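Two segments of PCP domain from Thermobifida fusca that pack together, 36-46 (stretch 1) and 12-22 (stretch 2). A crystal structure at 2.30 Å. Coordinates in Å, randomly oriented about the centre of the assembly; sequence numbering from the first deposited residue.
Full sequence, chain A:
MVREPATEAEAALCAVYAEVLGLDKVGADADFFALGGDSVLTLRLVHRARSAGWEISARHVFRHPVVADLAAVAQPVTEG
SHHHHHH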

ATOM      1  N   GLY A  36     -11.570  -2.081  -3.228  1.00 58.99           N
ATOM      2  CA  GLY A  36     -11.683  -2.262  -4.657  1.00 61.36           C
ATOM      3  C   GLY A  36     -10.446  -2.781  -5.364  1.00 62.44           C
ATOM      4  O   GLY A  36     -10.410  -2.748  -6.598  1.00 59.43           O
ATOM      5  N   GLY A  37      -9.439  -3.263  -4.637  1.00 55.20           N
ATOM      6  CA  GLY A  37      -8.246  -3.773  -5.287  1.00 54.57           C
ATOM      7  C   GLY A  37      -8.516  -5.026  -6.105  1.00 53.39           C
ATOM      8  O   GLY A  37      -9.475  -5.760  -5.878  1.00 55.88           O
ATOM      9  N   ASP A  38      -7.650  -5.256  -7.088  1.00 52.38           N
ATOM     10  CA  ASP A  38      -7.661  -6.469  -7.905  1.00 52.37           C
ATOM     11  C   ASP A  38      -6.267  -6.633  -8.510  1.00 45.70           C
ATOM     12  O   ASP A  38      -5.357  -5.853  -8.212  1.00 51.53           O
ATOM     13  CB  ASP A  38      -8.757  -6.398  -8.977  1.00 51.23           C
ATOM     14  CG  ASP A  38      -8.551  -5.236  -9.957  1.00 54.19           C
ATOM     15  OD1 ASP A  38      -7.447  -4.637  -9.991  1.00 49.40           O
ATOM     16  OD2 ASP A  38      -9.506  -4.915 -10.692  1.00 62.25           O
ATOM     17  N   SER A  39      -6.116  -7.609  -9.412  1.00 51.94           N
ATOM     18  CA  SER A  39      -4.795  -7.924  -9.958  1.00 51.40           C
ATOM     19  C   SER A  39      -4.175  -6.735 -10.680  1.00 50.21           C
ATOM     20  O   SER A  39      -2.981  -6.463 -10.514  1.00 51.11           O
ATOM     21  CB  SER A  39      -4.879  -9.124 -10.895  1.00 51.62           C
ATOM     22  OG  SER A  39      -5.031 -10.318 -10.154  1.00 54.56           O
ATOM     23  N   VAL A  40      -4.963  -6.015 -11.485  1.00 45.12           N
ATOM     24  CA  VAL A  40      -4.444  -4.840 -12.180  1.00 40.93           C
ATOM     25  C   VAL A  40      -3.965  -3.801 -11.174  1.00 47.70           C
ATOM     26  O   VAL A  40      -2.855  -3.263 -11.277  1.00 47.03           O
ATOM     27  CB  VAL A  40      -5.515  -4.242 -13.111  1.00 48.08           C
ATOM     28  CG1 VAL A  40      -4.946  -3.042 -13.825  1.00 46.75           C
ATOM     29  CG2 VAL A  40      -6.041  -5.283 -14.112  1.00 53.16           C
ATOM     30  N   LEU A  41      -4.805  -3.490 -10.193  1.00 45.52           N
ATOM     31  CA  LEU A  41      -4.442  -2.439  -9.255  1.00 46.15           C
ATOM     32  C   LEU A  41      -3.307  -2.873  -8.338  1.00 46.07           C
ATOM     33  O   LEU A  41      -2.539  -2.023  -7.868  1.00 43.99           O
ATOM     34  CB  LEU A  41      -5.669  -2.017  -8.456  1.00 46.26           C
ATOM     35  CG  LEU A  41      -6.776  -1.439  -9.341  1.00 54.47           C
ATOM     36  CD1 LEU A  41      -7.979  -1.047  -8.503  1.00 52.45           C
ATOM     37  CD2 LEU A  41      -6.263  -0.243 -10.134  1.00 54.17           C
ATOM     38  N   THR A  42      -3.182  -4.181  -8.083  1.00 43.53           N
ATOM     39  CA  THR A  42      -2.064  -4.687  -7.290  1.00 44.23           C
ATOM     40  C   THR A  42      -0.749  -4.457  -8.020  1.00 45.10           C
ATOM     41  O   THR A  42       0.229  -3.974  -7.432  1.00 42.34           O
ATOM     42  CB  THR A  42      -2.258  -6.179  -6.992  1.00 48.92           C
ATOM     43  OG1 THR A  42      -3.402  -6.366  -6.157  1.00 43.55           O
ATOM     44  CG2 THR A  42      -1.043  -6.760  -6.281  1.00 44.26           C
ATOM     45  N   LEU A  43      -0.717  -4.796  -9.310  1.00 44.06           N
ATOM     46  CA  LEU A  43       0.441  -4.505 -10.144  1.00 45.85           C
ATOM     47  C   LEU A  43       0.841  -3.038 -10.021  1.00 47.26           C
ATOM     48  O   LEU A  43       2.017  -2.716  -9.832  1.00 43.98           O
ATOM     49  CB  LEU A  43       0.137  -4.866 -11.601  1.00 45.71           C
ATOM     50  CG  LEU A  43       1.338  -4.858 -12.550  1.00 51.84           C
ATOM     51  CD1 LEU A  43       2.293  -5.956 -12.154  1.00 59.80           C
ATOM     52  CD2 LEU A  43       0.930  -5.045 -13.991  1.00 48.32           C
ATOM     53  N   ARG A  44      -0.138  -2.134 -10.102  1.00 44.47           N
ATOM     54  CA  ARG A  44       0.173  -0.708 -10.032  1.00 47.57           C
ATOM     55  C   ARG A  44       0.678  -0.316  -8.655  1.00 46.81           C
ATOM     56  O   ARG A  44       1.609   0.490  -8.540  1.00 45.87           O
ATOM     57  CB  ARG A  44      -1.055   0.118 -10.403  1.00 44.80           C
ATOM     58  CG  ARG A  44      -1.418  -0.025 -11.848  1.00 44.61           C
ATOM     59  CD  ARG A  44      -2.733   0.650 -12.153  1.00 45.96           C
ATOM     60  NE  ARG A  44      -3.184   0.278 -13.479  1.00 46.25           N
ATOM     61  CZ  ARG A  44      -4.345   0.654 -14.002  1.00 47.83           C
ATOM     62  NH1 ARG A  44      -5.170   1.413 -13.299  1.00 46.78           N
ATOM     63  NH2 ARG A  44      -4.683   0.265 -15.225  1.00 45.94           N
ATOM     64  N   LEU A  45       0.060  -0.859  -7.603  1.00 43.20           N
ATOM     65  CA  LEU A  45       0.510  -0.588  -6.242  1.00 41.09           C
ATOM     66  C   LEU A  45       1.974  -0.975  -6.056  1.00 43.00           C
ATOM     67  O   LEU A  45       2.748  -0.219  -5.461  1.00 41.95           O
ATOM     68  CB  LEU A  45      -0.385  -1.335  -5.247  1.00 39.89           C
ATOM     69  CG  LEU A  45       0.072  -1.572  -3.807  1.00 39.89           C
ATOM     70  CD1 LEU A  45       0.336  -0.258  -3.088  1.00 38.97           C
ATOM     71  CD2 LEU A  45      -0.976  -2.367  -3.051  1.00 42.64           C
ATOM     72  N   VAL A  46       2.376  -2.143  -6.572  1.00 41.21           N
ATOM     73  CA  VAL A  46       3.766  -2.587  -6.444  1.00 42.65           C
ATOM     74  C   VAL A  46       4.722  -1.583  -7.088  1.00 44.57           C
ATOM     75  O   VAL A  46       5.710  -1.167  -6.470  1.00 42.09           O
ATOM     76  CB  VAL A  46       3.944  -3.995  -7.045  1.00 43.08           C
ATOM     77  CG1 VAL A  46       5.437  -4.324  -7.221  1.00 35.06           C
ATOM     78  CG2 VAL A  46       3.245  -5.047  -6.185  1.00 38.16           C
TER
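Stretch 2 12-22: ALCAVYAEVLG

Packing of residues 12-22 on residues 36-46 in the PCP domain from Thermobifida fusca. Stretch 1 opens with a loop, Gly-36 to Asp-38, and continues as a helix from Ser-39 through Val-46; stretch 2 is helical from Ala-12 and leaves helical geometry at Gly-22, which has a positive phi of 75°. The two helices run in roughly opposing directions, with 138° between their N-to-C axes and a closest approach of 9.6 Å, so the late residues of stretch 2 meet the beginning of stretch 1 and its early residues lie toward Leu-45. The contact buries 380 Å², both sides summed, and no direct hydrogen bond crosses it.

At the loop, Gly-36 (phi 108°, psi 12°) and Gly-37 present bare backbone to Leu-21: Gly-36 C lies 3.9 Å from Leu-21 CD2, and Gly-37 N lies 3.8 Å from the same methyl. A CB at Gly-36 would be jammed against the carbonyl oxygen of the preceding residue. Asp-38, in rotamer p, makes no contact with stretch 2 but caps its own helix: Leu-41 N donates to Asp-38 OD1 at 2.9 Å and a nearly straight 171°. Its carbonyl is used as well, with Thr-42 OG1 donating to Asp-38 O at 2.9 Å and Thr-42 N donating to Asp-38 O at 2.7 Å. Ser-39 and Val-40 stay clear of stretch 2.

Leu-41 is the first helical residue to touch it. Its CB points toward stretch 2 and lies 3.9 Å from Val-20 CG1, while Leu-41 CD1 reaches Leu-21 CD2 at 4.0 Å; Val-20 CG1 also comes within 3.5 Å of Leu-41 O. Thr-42 points away and Leu-43 is out of reach. Arg-44 then flanks the other methyl of Val-20, with Arg-44 CB 4.1 Å from Val-20 CG2. Its extended side chain ends at a water that bridges the helices, accepting from Arg-44 NH1 at 3.0 Å and donating to Val-20 O at 2.8 Å.

Leu-45 has the largest covered area of any residue here, 94 Å². Its backbone closes on Val-20, the CA atoms of Leu-45 and Val-20 being 6.3 Å apart and Leu-45 N lying 3.9 Å from Val-20 CG2. Its CB points sideways, but the side chain (chi1 t, chi2 p) carries its methyls into stretch 2: Leu-45 CD1 packs on Val-16 CG1 at 3.6 Å and Leu-13 CD2 at 4.2 Å, and both methyls meet the Tyr-17 ring, Leu-45 CD1 and Leu-45 CD2 each lying 3.8 Å from Tyr-17 CE1, CD2 at an oblique angle to the ring. Val-46 points away.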

ATOM      1  N   ALA A  12       3.778   6.224   3.135  1.00 38.55           N
ATOM      2  CA  ALA A  12       3.973   6.064   1.703  1.00 41.10           C
ATOM      3  C   ALA A  12       2.901   5.156   1.107  1.00 42.11           C
ATOM      4  O   ALA A  12       2.330   5.471   0.053  1.00 42.57           O
ATOM      5  CB  ALA A  12       5.374   5.524   1.427  1.00 42.18           C
ATOM      6  N   LEU A  13       2.581   4.048   1.788  1.00 39.77           N
ATOM      7  CA  LEU A  13       1.608   3.107   1.235  1.00 40.99           C
ATOM      8  C   LEU A  13       0.190   3.678   1.271  1.00 46.17           C
ATOM      9  O   LEU A  13      -0.594   3.447   0.341  1.00 46.05           O
ATOM     10  CB  LEU A  13       1.679   1.761   1.968  1.00 40.55           C
ATOM     11  CG  LEU A  13       2.904   0.893   1.647  1.00 36.51           C
ATOM     12  CD1 LEU A  13       2.961  -0.351   2.506  1.00 40.77           C
ATOM     13  CD2 LEU A  13       2.921   0.527   0.186  1.00 39.96           C
ATOM     14  N   CYS A  14      -0.161   4.422   2.328  1.00 40.07           N
ATOM     15  CA  CYS A  14      -1.441   5.128   2.337  1.00 45.35           C
ATOM     16  C   CYS A  14      -1.588   5.998   1.097  1.00 47.56           C
ATOM     17  O   CYS A  14      -2.616   5.963   0.411  1.00 53.20           O
ATOM     18  CB  CYS A  14      -1.578   6.003   3.589  1.00 46.31           C
ATOM     19  SG  CYS A  14      -1.905   5.140   5.126  1.00 56.21           S
ATOM     20  N   ALA A  15      -0.567   6.802   0.807  1.00 42.96           N
ATOM     21  CA  ALA A  15      -0.643   7.700  -0.333  1.00 47.12           C
ATOM     22  C   ALA A  15      -0.778   6.916  -1.629  1.00 48.65           C
ATOM     23  O   ALA A  15      -1.563   7.289  -2.509  1.00 49.30           O
ATOM     24  CB  ALA A  15       0.587   8.612  -0.362  1.00 41.75           C
ATOM     25  N   VAL A  16      -0.041   5.806  -1.749  1.00 46.20           N
ATOM     26  CA  VAL A  16      -0.073   5.018  -2.977  1.00 45.29           C
ATOM     27  C   VAL A  16      -1.407   4.285  -3.119  1.00 46.14           C
ATOM     28  O   VAL A  16      -1.958   4.201  -4.223  1.00 48.38           O
ATOM     29  CB  VAL A  16       1.131   4.058  -3.022  1.00 46.90           C
ATOM     30  CG1 VAL A  16       0.984   3.064  -4.168  1.00 46.61           C
ATOM     31  CG2 VAL A  16       2.420   4.844  -3.196  1.00 42.15           C
ATOM     32  N   TYR A  17      -1.952   3.750  -2.015  1.00 45.05           N
ATOM     33  CA  TYR A  17      -3.303   3.183  -2.049  1.00 45.55           C
ATOM     34  C   TYR A  17      -4.305   4.195  -2.581  1.00 50.11           C
ATOM     35  O   TYR A  17      -5.127   3.879  -3.446  1.00 49.42           O
ATOM     36  CB  TYR A  17      -3.763   2.752  -0.660  1.00 43.42           C
ATOM     37  CG  TYR A  17      -3.412   1.366  -0.192  1.00 45.17           C
ATOM     38  CD1 TYR A  17      -2.148   0.830  -0.399  1.00 43.34           C
ATOM     39  CD2 TYR A  17      -4.336   0.616   0.529  1.00 48.01           C
ATOM     40  CE1 TYR A  17      -1.823  -0.431   0.072  1.00 46.47           C
ATOM     41  CE2 TYR A  17      -4.023  -0.643   1.006  1.00 46.27           C
ATOM     42  CZ  TYR A  17      -2.765  -1.160   0.782  1.00 48.42           C
ATOM     43  OH  TYR A  17      -2.450  -2.408   1.271  1.00 42.67           O
ATOM     44  N   ALA A  18      -4.275   5.412  -2.036  1.00 45.78           N
ATOM     45  CA  ALA A  18      -5.231   6.429  -2.451  1.00 53.10           C
ATOM     46  C   ALA A  18      -5.063   6.755  -3.927  1.00 52.43           C
ATOM     47  O   ALA A  18      -6.050   6.875  -4.660  1.00 51.48           O
ATOM     48  CB  ALA A  18      -5.069   7.684  -1.593  1.00 52.54           C
ATOM     49  N   GLU A  19      -3.815   6.865  -4.387  1.00 47.51           N
ATOM     50  CA  GLU A  19      -3.580   7.193  -5.786  1.00 50.13           C
ATOM     51  C   GLU A  19      -4.018   6.053  -6.700  1.00 54.69           C
ATOM     52  O   GLU A  19      -4.649   6.288  -7.736  1.00 55.31           O
ATOM     53  CB  GLU A  19      -2.101   7.519  -5.998  1.00 52.45           C
ATOM     54  CG  GLU A  19      -1.721   7.746  -7.460  1.00 71.42           C
ATOM     55  CD  GLU A  19      -0.251   7.418  -7.735  1.00 97.77           C
ATOM     56  OE1 GLU A  19       0.090   7.173  -8.914  1.00101.31           O
ATOM     57  OE2 GLU A  19       0.563   7.398  -6.777  1.00 96.64           O
ATOM     58  N   VAL A  20      -3.708   4.811  -6.323  1.00 47.98           N
ATOM     59  CA  VAL A  20      -4.007   3.669  -7.182  1.00 49.82           C
ATOM     60  C   VAL A  20      -5.503   3.389  -7.201  1.00 51.28           C
ATOM     61  O   VAL A  20      -6.073   3.075  -8.250  1.00 50.56           O
ATOM     62  CB  VAL A  20      -3.206   2.433  -6.719  1.00 45.75           C
ATOM     63  CG1 VAL A  20      -3.821   1.157  -7.238  1.00 48.92           C
ATOM     64  CG2 VAL A  20      -1.768   2.538  -7.178  1.00 48.83           C
ATOM     65  N   LEU A  21      -6.161   3.488  -6.043  1.00 49.12           N
ATOM     66  CA  LEU A  21      -7.588   3.214  -5.949  1.00 51.62           C
ATOM     67  C   LEU A  21      -8.450   4.408  -6.344  1.00 54.76           C
ATOM     68  O   LEU A  21      -9.677   4.271  -6.392  1.00 52.63           O
ATOM     69  CB  LEU A  21      -7.954   2.770  -4.527  1.00 53.03           C
ATOM     70  CG  LEU A  21      -7.344   1.451  -4.056  1.00 51.05           C
ATOM     71  CD1 LEU A  21      -7.428   1.346  -2.543  1.00 50.71           C
ATOM     72  CD2 LEU A  21      -8.049   0.276  -4.715  1.00 56.08           C
ATOM     73  N   GLY A  22      -7.848   5.561  -6.638  1.00 52.90           N
ATOM     74  CA  GLY A  22      -8.631   6.724  -7.020  1.00 53.51           C
ATOM     75  C   GLY A  22      -9.342   7.414  -5.878  1.00 57.78           C
ATOM     76  O   GLY A  22     -10.322   8.119  -6.107  1.00 63.95           O
TER
HETATM   77  O   HOH W   1      -4.825   3.031 -10.787  1.00 52.84           O